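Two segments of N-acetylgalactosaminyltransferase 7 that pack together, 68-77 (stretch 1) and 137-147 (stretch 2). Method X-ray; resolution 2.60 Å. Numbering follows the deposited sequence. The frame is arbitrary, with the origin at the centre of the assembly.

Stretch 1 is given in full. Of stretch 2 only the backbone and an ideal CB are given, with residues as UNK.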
# COMPACT_ATOMS: atom_id res chain seq x y z
N ARG A 68 40.37 7.92 -27.05
CA ARG A 68 41.30 8.97 -27.44
C ARG A 68 41.04 10.20 -26.58
O ARG A 68 40.40 11.16 -27.05
CB ARG A 68 41.17 9.31 -28.92
CG ARG A 68 41.20 8.10 -29.80
CD ARG A 68 42.08 8.34 -31.00
NE ARG A 68 41.51 7.71 -32.18
CZ ARG A 68 41.95 6.58 -32.73
NH1 ARG A 68 43.00 5.93 -32.20
NH2 ARG A 68 41.33 6.10 -33.82
N PRO A 69 41.48 10.20 -25.32
CA PRO A 69 41.18 11.33 -24.46
C PRO A 69 41.47 12.63 -25.18
O PRO A 69 42.46 12.76 -25.90
CB PRO A 69 42.10 11.11 -23.26
CG PRO A 69 42.16 9.64 -23.15
CD PRO A 69 42.27 9.18 -24.59
N GLY A 70 40.55 13.57 -25.04
CA GLY A 70 40.67 14.89 -25.61
C GLY A 70 40.20 15.06 -27.04
O GLY A 70 40.11 16.17 -27.53
N ILE A 71 39.85 13.96 -27.70
CA ILE A 71 39.34 14.01 -29.07
C ILE A 71 37.92 13.46 -29.18
O ILE A 71 37.69 12.30 -28.90
CB ILE A 71 40.26 13.23 -30.00
CG1 ILE A 71 41.71 13.58 -29.69
CG2 ILE A 71 39.92 13.47 -31.45
CD1 ILE A 71 42.68 13.16 -30.76
N LEU A 72 37.00 14.28 -29.64
CA LEU A 72 35.60 13.94 -29.71
C LEU A 72 35.33 13.03 -30.87
O LEU A 72 36.21 12.77 -31.67
CB LEU A 72 34.77 15.19 -29.90
CG LEU A 72 34.04 15.87 -28.76
CD1 LEU A 72 32.59 16.04 -29.16
CD2 LEU A 72 34.15 15.10 -27.46
N GLY A 73 34.10 12.52 -30.95
CA GLY A 73 33.60 11.82 -32.11
C GLY A 73 34.00 10.41 -31.91
O GLY A 73 34.49 10.12 -30.84
N ASN A 74 33.83 9.53 -32.89
CA ASN A 74 33.22 9.86 -34.16
C ASN A 74 31.72 9.71 -34.21
O ASN A 74 31.11 10.13 -35.15
CB ASN A 74 33.82 9.00 -35.26
CG ASN A 74 33.94 7.56 -34.87
OD1 ASN A 74 34.12 7.24 -33.71
ND2 ASN A 74 33.86 6.69 -35.84
N PHE A 75 31.12 9.09 -33.21
CA PHE A 75 29.66 9.07 -33.16
C PHE A 75 29.10 10.06 -32.16
O PHE A 75 27.93 9.99 -31.80
CB PHE A 75 29.16 7.66 -32.85
CG PHE A 75 29.25 6.73 -34.02
CD1 PHE A 75 30.46 6.16 -34.37
CD2 PHE A 75 28.13 6.46 -34.80
CE1 PHE A 75 30.55 5.30 -35.45
CE2 PHE A 75 28.21 5.62 -35.88
CZ PHE A 75 29.42 5.03 -36.21
N GLU A 76 29.92 10.98 -31.70
CA GLU A 76 29.42 12.03 -30.85
C GLU A 76 28.79 13.11 -31.72
O GLU A 76 29.45 13.62 -32.63
CB GLU A 76 30.53 12.64 -30.03
CG GLU A 76 29.98 13.24 -28.78
CD GLU A 76 29.45 12.17 -27.89
OE1 GLU A 76 28.62 12.49 -27.01
OE2 GLU A 76 29.86 11.00 -28.08
N PRO A 77 27.55 13.49 -31.48
CA PRO A 77 26.99 14.62 -32.24
C PRO A 77 27.93 15.82 -32.17
O PRO A 77 28.51 16.13 -31.13
CB PRO A 77 25.65 14.89 -31.54
CG PRO A 77 25.28 13.57 -30.94
CD PRO A 77 26.58 12.94 -30.51
N UNK A 137 32.93 8.70 -22.00
CA UNK A 137 32.14 8.07 -23.03
C UNK A 137 32.22 8.78 -24.36
O UNK A 137 32.11 8.16 -25.39
CB UNK A 137 30.68 7.99 -22.58
N UNK A 138 32.36 10.10 -24.34
CA UNK A 138 32.39 10.88 -25.57
C UNK A 138 33.72 10.83 -26.28
O UNK A 138 33.91 11.60 -27.24
CB UNK A 138 32.04 12.34 -25.27
N UNK A 139 34.67 9.99 -25.86
CA UNK A 139 35.97 9.98 -26.51
C UNK A 139 36.32 8.61 -27.07
O UNK A 139 37.49 8.34 -27.34
CB UNK A 139 37.05 10.43 -25.53
N UNK A 140 35.31 7.76 -27.27
CA UNK A 140 35.50 6.46 -27.91
C UNK A 140 35.38 6.61 -29.43
O UNK A 140 34.48 7.29 -29.93
CB UNK A 140 34.48 5.44 -27.39
N UNK A 141 36.27 5.95 -30.16
CA UNK A 141 36.26 5.98 -31.61
C UNK A 141 35.94 4.60 -32.17
O UNK A 141 36.70 3.65 -31.95
CB UNK A 141 37.60 6.48 -32.15
N UNK A 142 34.82 4.50 -32.88
CA UNK A 142 34.24 3.24 -33.32
C UNK A 142 34.35 3.08 -34.83
O UNK A 142 34.19 4.05 -35.59
CB UNK A 142 32.78 3.15 -32.89
N UNK A 143 34.53 1.84 -35.26
CA UNK A 143 34.91 1.51 -36.62
C UNK A 143 33.94 1.86 -37.75
O UNK A 143 34.40 1.96 -38.87
CB UNK A 143 35.18 0.00 -36.68
N UNK A 144 32.65 1.98 -37.50
CA UNK A 144 31.66 2.33 -38.56
C UNK A 144 31.20 1.13 -39.33
O UNK A 144 30.31 1.20 -40.12
CB UNK A 144 32.25 3.35 -39.54
N UNK A 145 31.79 0.02 -38.98
CA UNK A 145 31.71 -1.24 -39.64
C UNK A 145 30.64 -2.09 -38.96
O UNK A 145 30.60 -3.29 -39.09
CB UNK A 145 33.07 -1.94 -39.64
N UNK A 146 29.78 -1.43 -38.19
CA UNK A 146 28.79 -2.03 -37.34
C UNK A 146 27.67 -2.75 -38.04
O UNK A 146 27.37 -2.48 -39.19
CB UNK A 146 28.19 -0.95 -36.44
N UNK A 147 27.07 -3.70 -37.35
CA UNK A 147 25.89 -4.41 -37.82
C UNK A 147 24.69 -3.48 -37.87
O UNK A 147 24.58 -2.57 -37.09
CB UNK A 147 25.59 -5.61 -36.92

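At position 137 the ideal CB finds nothing of stretch 1 within 5.5 Å, so this contact sets no rule for its side chain. The residue is Cys-137, bonded covalently to a group elsewhere in the structure; its carbonyl O accepts from a water, 3.1 Å from the water O, that also donates to Glu-76 OE2 at 2.5 Å.

Position 138 points sideways, its CB 3.7 Å from Glu-76 CD and 4.1 Å from Leu-72 CD2. A long chain with an apolar stem suits this place, and a basic end would suit the carboxylate. Lys-138 supplies the stem: its CD lies 3.6 Å from Glu-76 OE1, but the amine leads away and makes no salt bridge here.

Position 139 looks onto the turn from Arg-68 to Ile-71, with its CB 3.8 Å from Arg-68 O and 4.4 Å from Pro-69 CA. A broad, flat side chain could lie along this backbone. Tyr-139 does so, one ring face over Gly-70 N, Ile-71 O at its edge, and CE1 3.2 Å from Leu-72 CD2. Whatever the side chain, its backbone serves: Arg-68 N donates to Tyr-139 O at 2.9 Å.

Position 140 points away, leaving the choice to other neighbours; it is Trp-140.

Position 141 is richer. Its CB is 3.9 Å from Asn-74 OD1 and 4.1 Å from Arg-68 NE, and the carbonyls of Ile-71, Leu-72 and Gly-73 lie beyond. A planar side chain with a donor is favoured; histidine, asparagine or glutamine are candidates. His-141 donates from NE2 to Ile-71 O at 3.2 Å, while Gly-73 O and Arg-68 NE lie over opposite faces of its ring.

At 142 the backbone does the specific work, pairing twice with one amide: N donates to Asn-74 OD1 at 2.9 Å, and O accepts from Asn-74 ND2 at 2.7 Å. The side chain is freer, though CB lies 4.0 Å from Phe-75 CE1, so apolar or aromatic groups fit. Tyr-142 keeps its CB against that ring.

Position 143 points away and would tolerate much; it is Asp-143, untouched by stretch 1.

Position 144 has a phi of 85°, which favours glycine or asparagine, yet its CB stands 4.7 Å from Phe-75 CZ, where a flexible chain can reach. Glu-144 brings CG to 4.1 Å from Phe-75 CE1.

Position 145 is out of reach and holds Asn-145. Position 146 points toward stretch 1 across a gap, inviting a mid-sized apolar group; Leu-146 fills it, CD1 3.9 Å from Phe-75 CZ. Position 147, Leu-147, lies beyond the contact.

Stretch 2 137-147: CKYWHYDENLL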
# COMPACT_ATOMS: atom_id res chain seq x y z
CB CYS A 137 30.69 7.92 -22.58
SG CYS A 137 30.32 6.33 -21.83
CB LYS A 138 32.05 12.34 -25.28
CG LYS A 138 31.12 12.56 -24.12
CD LYS A 138 30.51 13.94 -24.27
CE LYS A 138 29.99 14.54 -22.99
NZ LYS A 138 29.35 15.83 -23.35
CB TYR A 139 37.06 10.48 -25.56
CG TYR A 139 36.82 11.92 -25.17
CD1 TYR A 139 36.92 12.96 -26.10
CD2 TYR A 139 36.43 12.23 -23.88
CE1 TYR A 139 36.66 14.28 -25.74
CE2 TYR A 139 36.18 13.52 -23.51
CZ TYR A 139 36.29 14.55 -24.43
OH TYR A 139 36.02 15.82 -24.00
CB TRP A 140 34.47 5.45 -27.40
CG TRP A 140 34.75 4.95 -26.02
CD1 TRP A 140 34.13 5.35 -24.87
CD2 TRP A 140 35.71 3.96 -25.64
NE1 TRP A 140 34.65 4.67 -23.80
CE2 TRP A 140 35.62 3.81 -24.24
CE3 TRP A 140 36.63 3.18 -26.35
CZ2 TRP A 140 36.41 2.91 -23.54
CZ3 TRP A 140 37.42 2.28 -25.64
CH2 TRP A 140 37.31 2.15 -24.25
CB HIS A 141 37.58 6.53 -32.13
CG HIS A 141 37.72 8.00 -31.90
ND1 HIS A 141 37.37 8.94 -32.84
CD2 HIS A 141 38.09 8.70 -30.80
CE1 HIS A 141 37.56 10.15 -32.35
NE2 HIS A 141 37.99 10.03 -31.10
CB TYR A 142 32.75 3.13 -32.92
CG TYR A 142 32.42 3.32 -31.45
CD1 TYR A 142 32.23 4.58 -30.90
CD2 TYR A 142 32.25 2.21 -30.61
CE1 TYR A 142 31.91 4.74 -29.55
CE2 TYR A 142 31.93 2.36 -29.26
CZ TYR A 142 31.76 3.62 -28.74
OH TYR A 142 31.44 3.76 -27.40
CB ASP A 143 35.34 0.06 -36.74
CG ASP A 143 36.82 -0.10 -36.90
OD1 ASP A 143 37.54 0.90 -36.88
OD2 ASP A 143 37.27 -1.24 -37.05
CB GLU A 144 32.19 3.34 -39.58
CG GLU A 144 32.51 4.70 -39.05
CD GLU A 144 33.89 5.17 -39.42
OE1 GLU A 144 34.75 4.34 -39.71
OE2 GLU A 144 34.13 6.38 -39.40
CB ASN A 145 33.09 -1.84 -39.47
CG ASN A 145 33.30 -3.05 -40.27
OD1 ASN A 145 32.73 -3.20 -41.33
ND2 ASN A 145 34.12 -3.93 -39.79
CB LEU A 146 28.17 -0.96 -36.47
CG LEU A 146 29.10 -0.06 -35.67
CD1 LEU A 146 28.49 1.32 -35.51
CD2 LEU A 146 29.38 -0.69 -34.33
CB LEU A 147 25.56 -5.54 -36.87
CG LEU A 147 26.09 -6.97 -36.96
CD1 LEU A 147 27.01 -7.20 -38.12
CD2 LEU A 147 26.75 -7.39 -35.67
O HOH W 1 31.42 9.11 -28.31
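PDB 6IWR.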